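Side-chain contacts in calcium-regulated actin-bundling protein (Dictyostelium discoideum, PDB 4X3N), which binds and bundles actin filaments under the control of calcium, and may contribute to the structure and reorganization of filopodia and pseudopodia during cell movement: residues 51-54 against 55-58; 129-132 against 133-136; 189-192 against 193-196; 204-207 against 208-212. All blocks are in the same frame, centred on the assembly; numbering follows the deposited sequence.

Contact 1 (51-54 against 55-58)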
loop_
_atom_site.group_PDB
_atom_site.type_symbol
_atom_site.label_atom_id
_atom_site.label_comp_id
_atom_site.label_asym_id
_atom_site.label_seq_id
_atom_site.Cartn_x
_atom_site.Cartn_y
_atom_site.Cartn_z
ATOM N N ASN A 51 4.397 27.733 12.828
ATOM C CA ASN A 51 3.752 29.016 12.595
ATOM C C ASN A 51 2.460 29.206 13.367
ATOM O O ASN A 51 2.199 30.294 13.811
ATOM C CB ASN A 51 3.391 29.213 11.131
ATOM C CG ASN A 51 4.601 29.589 10.290
ATOM O OD1 ASN A 51 5.596 30.076 10.806
ATOM N ND2 ASN A 51 4.500 29.378 8.997
ATOM N N ALA A 52 1.632 28.174 13.444
ATOM C CA ALA A 52 0.330 28.302 14.045
ATOM C C ALA A 52 0.457 28.415 15.588
ATOM O O ALA A 52 -0.284 29.139 16.247
ATOM C CB ALA A 52 -0.546 27.120 13.700
ATOM N N TYR A 53 1.400 27.697 16.144
ATOM C CA TYR A 53 1.454 27.578 17.578
ATOM C C TYR A 53 2.728 28.200 18.156
ATOM O O TYR A 53 3.150 27.859 19.269
ATOM C CB TYR A 53 1.345 26.108 17.954
ATOM C CG TYR A 53 -0.034 25.568 17.879
ATOM C CD1 TYR A 53 -0.987 25.893 18.829
ATOM C CD2 TYR A 53 -0.409 24.728 16.820
ATOM C CE1 TYR A 53 -2.278 25.406 18.712
ATOM C CE2 TYR A 53 -1.671 24.199 16.711
ATOM C CZ TYR A 53 -2.625 24.537 17.653
ATOM O OH TYR A 53 -3.914 24.086 17.488
ATOM N N TRP A 54 3.351 29.118 17.431
ATOM C CA TRP A 54 4.645 29.645 17.858
ATOM C C TRP A 54 4.580 30.223 19.311
ATOM O O TRP A 54 5.512 30.024 20.104
ATOM C CB TRP A 54 5.159 30.719 16.840
ATOM C CG TRP A 54 6.593 31.020 17.035
ATOM C CD1 TRP A 54 7.145 32.201 17.510
ATOM C CD2 TRP A 54 7.675 30.129 16.823
ATOM N NE1 TRP A 54 8.491 32.061 17.608
ATOM C CE2 TRP A 54 8.847 30.803 17.180
ATOM C CE3 TRP A 54 7.761 28.795 16.416
ATOM C CZ2 TRP A 54 10.094 30.209 17.101
ATOM C CZ3 TRP A 54 9.012 28.205 16.322
ATOM C CH2 TRP A 54 10.157 28.899 16.656
ATOM N N ALA A 55 3.475 30.880 19.663
ATOM C CA ALA A 55 3.385 31.567 20.957
ATOM C C ALA A 55 3.481 30.523 22.028
ATOM O O ALA A 55 4.108 30.754 23.045
ATOM C CB ALA A 55 2.100 32.351 21.106
ATOM N N GLU A 56 2.912 29.361 21.771
ATOM C CA GLU A 56 2.866 28.303 22.749
ATOM C C GLU A 56 3.975 27.314 22.702
ATOM O O GLU A 56 4.233 26.632 23.695
ATOM C CB GLU A 56 1.569 27.514 22.557
ATOM C CG GLU A 56 0.272 28.281 22.771
ATOM C CD GLU A 56 -0.172 29.074 21.566
ATOM O OE1 GLU A 56 0.421 28.981 20.464
ATOM O OE2 GLU A 56 -1.193 29.760 21.716
ATOM N N VAL A 57 4.597 27.113 21.530
ATOM C CA VAL A 57 5.465 25.924 21.358
ATOM C C VAL A 57 6.899 26.222 20.995
ATOM O O VAL A 57 7.706 25.301 20.965
ATOM C CB VAL A 57 4.859 24.884 20.337
ATOM C CG1 VAL A 57 5.210 25.206 18.910
ATOM C CG2 VAL A 57 5.274 23.457 20.699
ATOM N N SER A 58 7.227 27.507 20.844
ATOM C CA SER A 58 8.519 27.922 20.316
ATOM C C SER A 58 9.710 27.271 21.022
ATOM O O SER A 58 10.753 26.974 20.401
ATOM C CB SER A 58 8.661 29.476 20.392
ATOM O OG SER A 58 8.755 29.944 21.731
#
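A CH-pi contact between Trp54 and Ser58, one helical turn apart, lies in the last turn of helix 42-57. Ser58 CB sits over the face of the indole's six-membered ring, 3.6 Å from the ring centroid of Trp54 and 18° off the ring normal. Trp54 CG lies anti to the backbone N (chi1 -165°), which sets the indole beside the carbonyl carbon, where one of its faces lies against Ser58. A small residue such as Ser58 suits this place, since its CB can settle on the ring while Ser58 N bonds to Trp54 O at 3.1 Å. Without the indole, as with an alanine here, Ser58 CB is likely to lose the aromatic face it rests on, and Trp277, whose ring also meets the indole, its neighbour. In this final turn of the helix i to i+4 bonds mix with weak i to i+3 bonds: Tyr53 O receives Val57 N at 2.8 Å and, weakly, Glu56 N at 2.9 Å, Trp54 O takes a weak bond from Val57 N beside that from Ser58 N, and the helix is kinked at Ala55 and Glu56. On the other flank, Glu56 bends at chi2 (83°) and brings OE1 to the edge of the Tyr53 ring, 3.8 Å from Tyr53 CD1. That carboxylate oxygen is paired with Arg173 NH1, which also bonds to Ala52 O. Tyr53 suits the buried side: its CB touches Val57 CG1 at 4.1 Å, while its hydroxyl is hydrogen-bonded to Asp169.

Contact 2 (129-132 against 133-136)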
loop_
_atom_site.group_PDB
_atom_site.type_symbol
_atom_site.label_atom_id
_atom_site.label_comp_id
_atom_site.label_asym_id
_atom_site.label_seq_id
_atom_site.Cartn_x
_atom_site.Cartn_y
_atom_site.Cartn_z
ATOM N N MET A 129 5.814 5.651 26.407
ATOM C CA MET A 129 6.072 4.281 25.991
ATOM C C MET A 129 4.725 3.569 26.033
ATOM O O MET A 129 3.926 3.807 26.926
ATOM C CB MET A 129 7.083 3.591 26.927
ATOM C CG MET A 129 7.617 2.281 26.383
ATOM S SD MET A 129 8.891 2.525 25.116
ATOM C CE MET A 129 8.138 2.019 23.545
ATOM N N LEU A 130 4.474 2.706 25.067
ATOM C CA LEU A 130 3.254 1.942 25.063
ATOM C C LEU A 130 3.497 0.615 24.430
ATOM O O LEU A 130 4.321 0.516 23.500
ATOM C CB LEU A 130 2.212 2.653 24.215
ATOM C CG LEU A 130 1.651 3.979 24.628
ATOM C CD1 LEU A 130 0.730 4.401 23.506
ATOM C CD2 LEU A 130 0.891 3.842 25.948
ATOM N N THR A 131 2.748 -0.404 24.856
ATOM C CA THR A 131 2.799 -1.673 24.107
ATOM C C THR A 131 2.290 -1.468 22.673
ATOM O O THR A 131 1.592 -0.498 22.366
ATOM C CB THR A 131 1.919 -2.755 24.706
ATOM O OG1 THR A 131 0.566 -2.360 24.558
ATOM C CG2 THR A 131 2.193 -2.932 26.183
ATOM N N ALA A 132 2.585 -2.438 21.816
ATOM C CA ALA A 132 2.198 -2.379 20.434
ATOM C C ALA A 132 0.714 -2.214 20.295
ATOM O O ALA A 132 0.236 -1.446 19.457
ATOM C CB ALA A 132 2.636 -3.639 19.724
ATOM N N LEU A 133 0.001 -2.982 21.100
ATOM C CA LEU A 133 -1.423 -2.994 21.117
ATOM C C LEU A 133 -1.981 -1.617 21.486
ATOM O O LEU A 133 -2.897 -1.110 20.820
ATOM C CB LEU A 133 -1.922 -4.032 22.153
ATOM C CG LEU A 133 -3.446 -4.044 22.316
ATOM C CD1 LEU A 133 -3.944 -5.011 21.254
ATOM C CD2 LEU A 133 -3.982 -4.405 23.721
ATOM N N LYS A 134 -1.503 -1.061 22.601
ATOM C CA LYS A 134 -1.970 0.244 23.079
ATOM C C LYS A 134 -1.614 1.356 22.072
ATOM O O LYS A 134 -2.375 2.271 21.821
ATOM C CB LYS A 134 -1.298 0.582 24.394
ATOM C CG LYS A 134 -1.592 -0.398 25.491
ATOM C CD LYS A 134 -2.974 -0.192 26.045
ATOM C CE LYS A 134 -2.891 -0.406 27.553
ATOM N NZ LYS A 134 -4.222 -0.371 28.205
ATOM N N ARG A 135 -0.422 1.252 21.524
ATOM C CA ARG A 135 0.019 2.184 20.503
ATOM C C ARG A 135 -1.001 2.230 19.357
ATOM O O ARG A 135 -1.465 3.276 19.030
ATOM C CB ARG A 135 1.369 1.770 19.933
ATOM C CG ARG A 135 2.002 2.763 18.991
ATOM C CD ARG A 135 3.207 3.337 19.660
ATOM N NE ARG A 135 2.881 4.546 20.343
ATOM C CZ ARG A 135 3.632 5.131 21.274
ATOM N NH1 ARG A 135 4.794 4.621 21.687
ATOM N NH2 ARG A 135 3.194 6.267 21.784
ATOM N N LYS A 136 -1.333 1.105 18.743
ATOM C CA LYS A 136 -2.200 1.142 17.543
ATOM C C LYS A 136 -3.569 1.635 17.865
ATOM O O LYS A 136 -4.180 2.354 17.116
ATOM C CB LYS A 136 -2.278 -0.228 16.850
ATOM C CG LYS A 136 -1.034 -0.510 16.054
ATOM C CD LYS A 136 -1.335 -1.501 14.986
ATOM C CE LYS A 136 -0.137 -1.646 14.087
ATOM N NZ LYS A 136 -0.468 -2.667 13.093
#
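The flat guanidinium of Arg135 carries Leu130 CD1 over one face, 3.5 Å from Arg135 NH2 and displaced toward the rim of the group, while the main-chain C of Met129 approaches it obliquely. The two side chains cross at about a right angle. Arg135 CG stands anti to the backbone N (chi1 -173°), and bends at chi2 and chi3 carry the group back over the loop that precedes helix 132-143. There NH2 bonds to Gln128 O, with Glu138 as a long, weak ionic partner. With a leucine in place of Arg135, Gln128 O would probably lose this donor and Leu130 CD1 the flat group it lies on. The helix begins just after Leu130. Thr131 is its N-cap: OG1, turned between the backbone N and the carbonyl carbon (chi1 67°), accepts Lys134 N at 3.1 Å, in a nearly straight bond of 169°. The first backbone turns follow, Arg135 N to Thr131 O at 2.8 Å and Lys136 N to Ala132 O at 3.1 Å. Threonine suits the cap because its short hydroxyl can replace the carbonyl that a preceding turn would have supplied. The cap thus satisfies a first-turn N-H, while the arginine uses its apolar face for van der Waals contact with the leucine methyl and its polar edge, through NH2, to bind the incoming loop.

Contact 3 (189-192 against 193-196)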
loop_
_atom_site.group_PDB
_atom_site.type_symbol
_atom_site.label_atom_id
_atom_site.label_comp_id
_atom_site.label_asym_id
_atom_site.label_seq_id
_atom_site.Cartn_x
_atom_site.Cartn_y
_atom_site.Cartn_z
ATOM N N ALA A 189 15.361 27.940 -2.028
ATOM C CA ALA A 189 16.798 28.043 -2.055
ATOM C C ALA A 189 17.466 26.990 -1.157
ATOM O O ALA A 189 18.505 26.400 -1.478
ATOM C CB ALA A 189 17.219 29.439 -1.626
ATOM N N LEU A 190 16.891 26.786 0.015
ATOM C CA LEU A 190 17.338 25.676 0.867
ATOM C C LEU A 190 17.176 24.304 0.177
ATOM O O LEU A 190 18.066 23.485 0.247
ATOM C CB LEU A 190 16.656 25.736 2.228
ATOM C CG LEU A 190 17.226 26.800 3.192
ATOM C CD1 LEU A 190 16.282 27.159 4.316
ATOM C CD2 LEU A 190 18.580 26.421 3.725
ATOM N N GLU A 191 16.091 24.075 -0.555
ATOM C CA GLU A 191 15.914 22.814 -1.223
ATOM C C GLU A 191 16.973 22.683 -2.326
ATOM O O GLU A 191 17.470 21.603 -2.604
ATOM C CB GLU A 191 14.489 22.629 -1.780
ATOM C CG GLU A 191 14.336 21.369 -2.613
ATOM C CD GLU A 191 14.820 20.075 -1.898
ATOM O OE1 GLU A 191 14.786 20.020 -0.628
ATOM O OE2 GLU A 191 15.249 19.112 -2.604
ATOM N N GLU A 192 17.327 23.778 -2.959
ATOM C CA GLU A 192 18.395 23.712 -3.936
ATOM C C GLU A 192 19.766 23.344 -3.255
ATOM O O GLU A 192 20.576 22.679 -3.842
ATOM C CB GLU A 192 18.424 25.035 -4.694
ATOM C CG GLU A 192 19.640 25.257 -5.568
ATOM C CD GLU A 192 19.738 24.298 -6.720
ATOM O OE1 GLU A 192 18.691 23.811 -7.129
ATOM O OE2 GLU A 192 20.871 24.033 -7.181
ATOM N N VAL A 193 20.029 23.751 -2.020
ATOM C CA VAL A 193 21.182 23.222 -1.337
ATOM C C VAL A 193 21.087 21.701 -1.216
ATOM O O VAL A 193 22.083 21.008 -1.408
ATOM C CB VAL A 193 21.385 23.831 0.049
ATOM C CG1 VAL A 193 22.532 23.166 0.776
ATOM C CG2 VAL A 193 21.583 25.336 -0.005
ATOM N N ASN A 194 19.911 21.156 -0.854
ATOM C CA ASN A 194 19.781 19.717 -0.805
ATOM C C ASN A 194 20.123 19.097 -2.151
ATOM O O ASN A 194 20.859 18.095 -2.235
ATOM C CB ASN A 194 18.401 19.293 -0.393
ATOM C CG ASN A 194 18.158 19.615 1.074
ATOM O OD1 ASN A 194 19.085 19.614 1.857
ATOM N ND2 ASN A 194 16.937 19.926 1.419
ATOM N N LYS A 195 19.619 19.697 -3.212
ATOM C CA LYS A 195 19.910 19.116 -4.497
ATOM C C LYS A 195 21.429 19.128 -4.742
ATOM O O LYS A 195 21.949 18.202 -5.263
ATOM C CB LYS A 195 19.110 19.877 -5.533
ATOM C CG LYS A 195 19.212 19.339 -6.934
ATOM C CD LYS A 195 18.194 19.988 -7.912
ATOM C CE LYS A 195 18.716 21.209 -8.707
ATOM N NZ LYS A 195 20.091 21.179 -9.314
ATOM N N ARG A 196 22.136 20.194 -4.416
ATOM C CA ARG A 196 23.591 20.230 -4.643
ATOM C C ARG A 196 24.363 19.272 -3.712
ATOM O O ARG A 196 25.356 18.708 -4.096
ATOM C CB ARG A 196 24.086 21.630 -4.464
ATOM C CG ARG A 196 23.551 22.660 -5.467
ATOM C CD ARG A 196 23.806 22.177 -6.912
ATOM N NE ARG A 196 23.057 23.009 -7.835
ATOM C CZ ARG A 196 23.424 23.368 -9.082
ATOM N NH1 ARG A 196 24.557 22.944 -9.646
ATOM N NH2 ARG A 196 22.619 24.166 -9.784
#
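Ala189 meets Val193 through the main chain, its O accepting Val193 N at 3.1 Å in the regular pattern of helix 181-211; its small methyl points away from the next turn. Leu190 follows the same rule, with Leu190 O taking Asn194 N, while its buried side chain packs against Met279, Asp282 and Lys286 of helix 273-290; leucine suits such a buried helix-helix face. Glu191 adds a side-chain bond. Asn194 ND2 reaches Glu191 OE1 at 3.0 Å, almost straight at 176°; the oxygen lies in the amide plane of Asn194, yet the donor comes from above the carboxylate plane. The other end of that amide, OD1, accepts from Lys286, so Asn194 has a partner at each end. Glu192 holds the charged cluster. Its chain bends at chi2 (65°), which brings the carboxylate alongside the following turn, where OE2 faces the guanidinium edge of Arg196. Arg196 NE forms a nearly straight salt bridge (171°) to Glu192 OE2; the 2.5 Å spacing is shorter than usual and its exact length doubtful. NH2 adds a weak bond to the same oxygen. Lys195 adds a long salt bridge, NZ to Glu192 OE2 at 3.6 Å. Two nearby positive charges thus probably stabilise one carboxylate, which is likely to hold the Arg196 guanidinium more firmly than the lysine.

Contact 4 (204-207 against 208-212)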
loop_
_atom_site.group_PDB
_atom_site.type_symbol
_atom_site.label_atom_id
_atom_site.label_comp_id
_atom_site.label_asym_id
_atom_site.label_seq_id
_atom_site.Cartn_x
_atom_site.Cartn_y
_atom_site.Cartn_z
ATOM N N LYS A 204 30.942 11.768 -4.931
ATOM C CA LYS A 204 31.874 11.241 -3.971
ATOM C C LYS A 204 31.753 9.732 -3.922
ATOM O O LYS A 204 32.752 9.032 -4.020
ATOM C CB LYS A 204 31.535 11.811 -2.618
ATOM C CG LYS A 204 32.735 12.194 -1.835
ATOM C CD LYS A 204 32.382 12.534 -0.397
ATOM C CE LYS A 204 32.999 13.858 -0.089
ATOM N NZ LYS A 204 32.674 14.197 1.315
ATOM N N ALA A 205 30.520 9.228 -3.792
ATOM C CA ALA A 205 30.274 7.808 -3.701
ATOM C C ALA A 205 30.518 7.046 -4.977
ATOM O O ALA A 205 30.890 5.861 -4.933
ATOM C CB ALA A 205 28.890 7.513 -3.191
ATOM N N ARG A 206 30.309 7.707 -6.102
ATOM C CA ARG A 206 30.665 7.138 -7.370
ATOM C C ARG A 206 32.161 6.881 -7.351
ATOM O O ARG A 206 32.609 5.763 -7.593
ATOM C CB ARG A 206 30.367 8.096 -8.540
ATOM C CG ARG A 206 30.051 7.384 -9.853
ATOM C CD ARG A 206 30.769 7.940 -11.100
ATOM N NE ARG A 206 31.326 9.276 -11.004
ATOM C CZ ARG A 206 32.456 9.684 -11.592
ATOM N NH1 ARG A 206 33.173 8.902 -12.348
ATOM N NH2 ARG A 206 32.892 10.901 -11.427
ATOM N N LEU A 207 32.920 7.932 -7.098
ATOM C CA LEU A 207 34.367 7.840 -7.091
ATOM C C LEU A 207 34.910 6.847 -6.052
ATOM O O LEU A 207 35.858 6.110 -6.321
ATOM C CB LEU A 207 34.976 9.200 -6.829
ATOM C CG LEU A 207 34.653 10.263 -7.857
ATOM C CD1 LEU A 207 35.256 11.580 -7.408
ATOM C CD2 LEU A 207 35.124 9.854 -9.249
ATOM N N THR A 208 34.311 6.834 -4.877
ATOM C CA THR A 208 34.697 5.908 -3.847
ATOM C C THR A 208 34.634 4.509 -4.377
ATOM O O THR A 208 35.586 3.770 -4.219
ATOM C CB THR A 208 33.818 6.042 -2.618
ATOM O OG1 THR A 208 34.011 7.342 -2.086
ATOM C CG2 THR A 208 34.179 5.030 -1.534
ATOM N N GLU A 209 33.518 4.139 -5.002
ATOM C CA GLU A 209 33.314 2.746 -5.440
ATOM C C GLU A 209 34.180 2.382 -6.646
ATOM O O GLU A 209 34.445 1.197 -6.882
ATOM C CB GLU A 209 31.832 2.419 -5.701
ATOM C CG GLU A 209 31.436 1.010 -5.255
ATOM C CD GLU A 209 31.286 0.843 -3.720
ATOM O OE1 GLU A 209 31.690 1.730 -2.917
ATOM O OE2 GLU A 209 30.750 -0.204 -3.291
ATOM N N GLU A 210 34.637 3.384 -7.387
ATOM C CA GLU A 210 35.611 3.137 -8.437
ATOM C C GLU A 210 37.008 3.067 -7.881
ATOM O O GLU A 210 37.800 2.263 -8.337
ATOM C CB GLU A 210 35.519 4.191 -9.516
ATOM C CG GLU A 210 34.310 3.921 -10.399
ATOM C CD GLU A 210 33.751 5.174 -11.042
ATOM O OE1 GLU A 210 32.496 5.320 -11.046
ATOM O OE2 GLU A 210 34.567 6.004 -11.520
ATOM N N SER A 211 37.302 3.927 -6.908
ATOM C CA SER A 211 38.514 3.819 -6.064
ATOM C C SER A 211 38.944 2.366 -5.801
ATOM O O SER A 211 40.113 2.056 -5.743
ATOM C CB SER A 211 38.260 4.462 -4.692
ATOM O OG SER A 211 39.324 5.291 -4.329
ATOM N N LYS A 212 37.969 1.493 -5.599
ATOM C CA LYS A 212 38.221 0.088 -5.346
ATOM C C LYS A 212 38.329 -0.692 -6.653
ATOM O O LYS A 212 37.994 -1.884 -6.715
ATOM C CB LYS A 212 37.113 -0.493 -4.458
ATOM C CG LYS A 212 37.198 -0.080 -2.982
ATOM C CD LYS A 212 36.306 1.107 -2.616
ATOM C CE LYS A 212 35.034 0.727 -1.877
ATOM N NZ LYS A 212 34.382 -0.391 -2.587
HETATM O O HOH W 1 30.435 4.206 -2.585
#
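Arg206 overlaps Glu210 one turn further on, its CD lying 3.1 Å from Glu210 OE1 and its NH1 forming a salt bridge to Glu210 OE2 at 3.3 Å. The pair cross obliquely, with guanidinium and carboxylate planes 54° apart, so the charges meet aslant and not as a flat, paired grip. Glu203 supplies Arg206 with a further salt bridge, at NH2. Leu207 CD2 lies against one face of the same guanidinium. Four residues apart is the spacing at which long side chains of opposite charge can meet on a helix, and arginine and glutamate both have the reach for it. Thr208 uses its side chain differently: with OG1 anti to the carbonyl carbon and beside the backbone N (chi1 -63°), the hydroxyl donates to Lys204 O at 2.9 Å, from above the carbonyl plane. Thr208 N bonds to that oxygen as well, at 2.8 Å, so two donors grip it. A water donates to both Ala205 O and Glu209 OE1, joining that backbone oxygen to a side chain on the exposed side. The final turn of helix 181-211 is set against helix 220-227: Leu207, buried, packs on Met224, Thr208 on Leu225, and Glu210 on Ala221.

Along the chain the four contacts come in series, each closing before the next opens. Contacts 3 and 4 share helix 181-211 and both belong to the C-terminal F-actin-bundling region; their centres are 23 Å apart, with contact 4 at the helix's far end. Contact 1 lies in the last turn of helix 42-57 and contact 2 begins helix 132-143, which leads toward the calcium site; their centres are 29 Å apart. Contacts 1 and 4, about 45 Å apart between centres, lie on opposite sides of the chain's centre, as do contacts 2 and 3. None touches another. Each is thus a separate local contact within a largely helical actin-binding protein, two of them near helix ends in the N-terminal half.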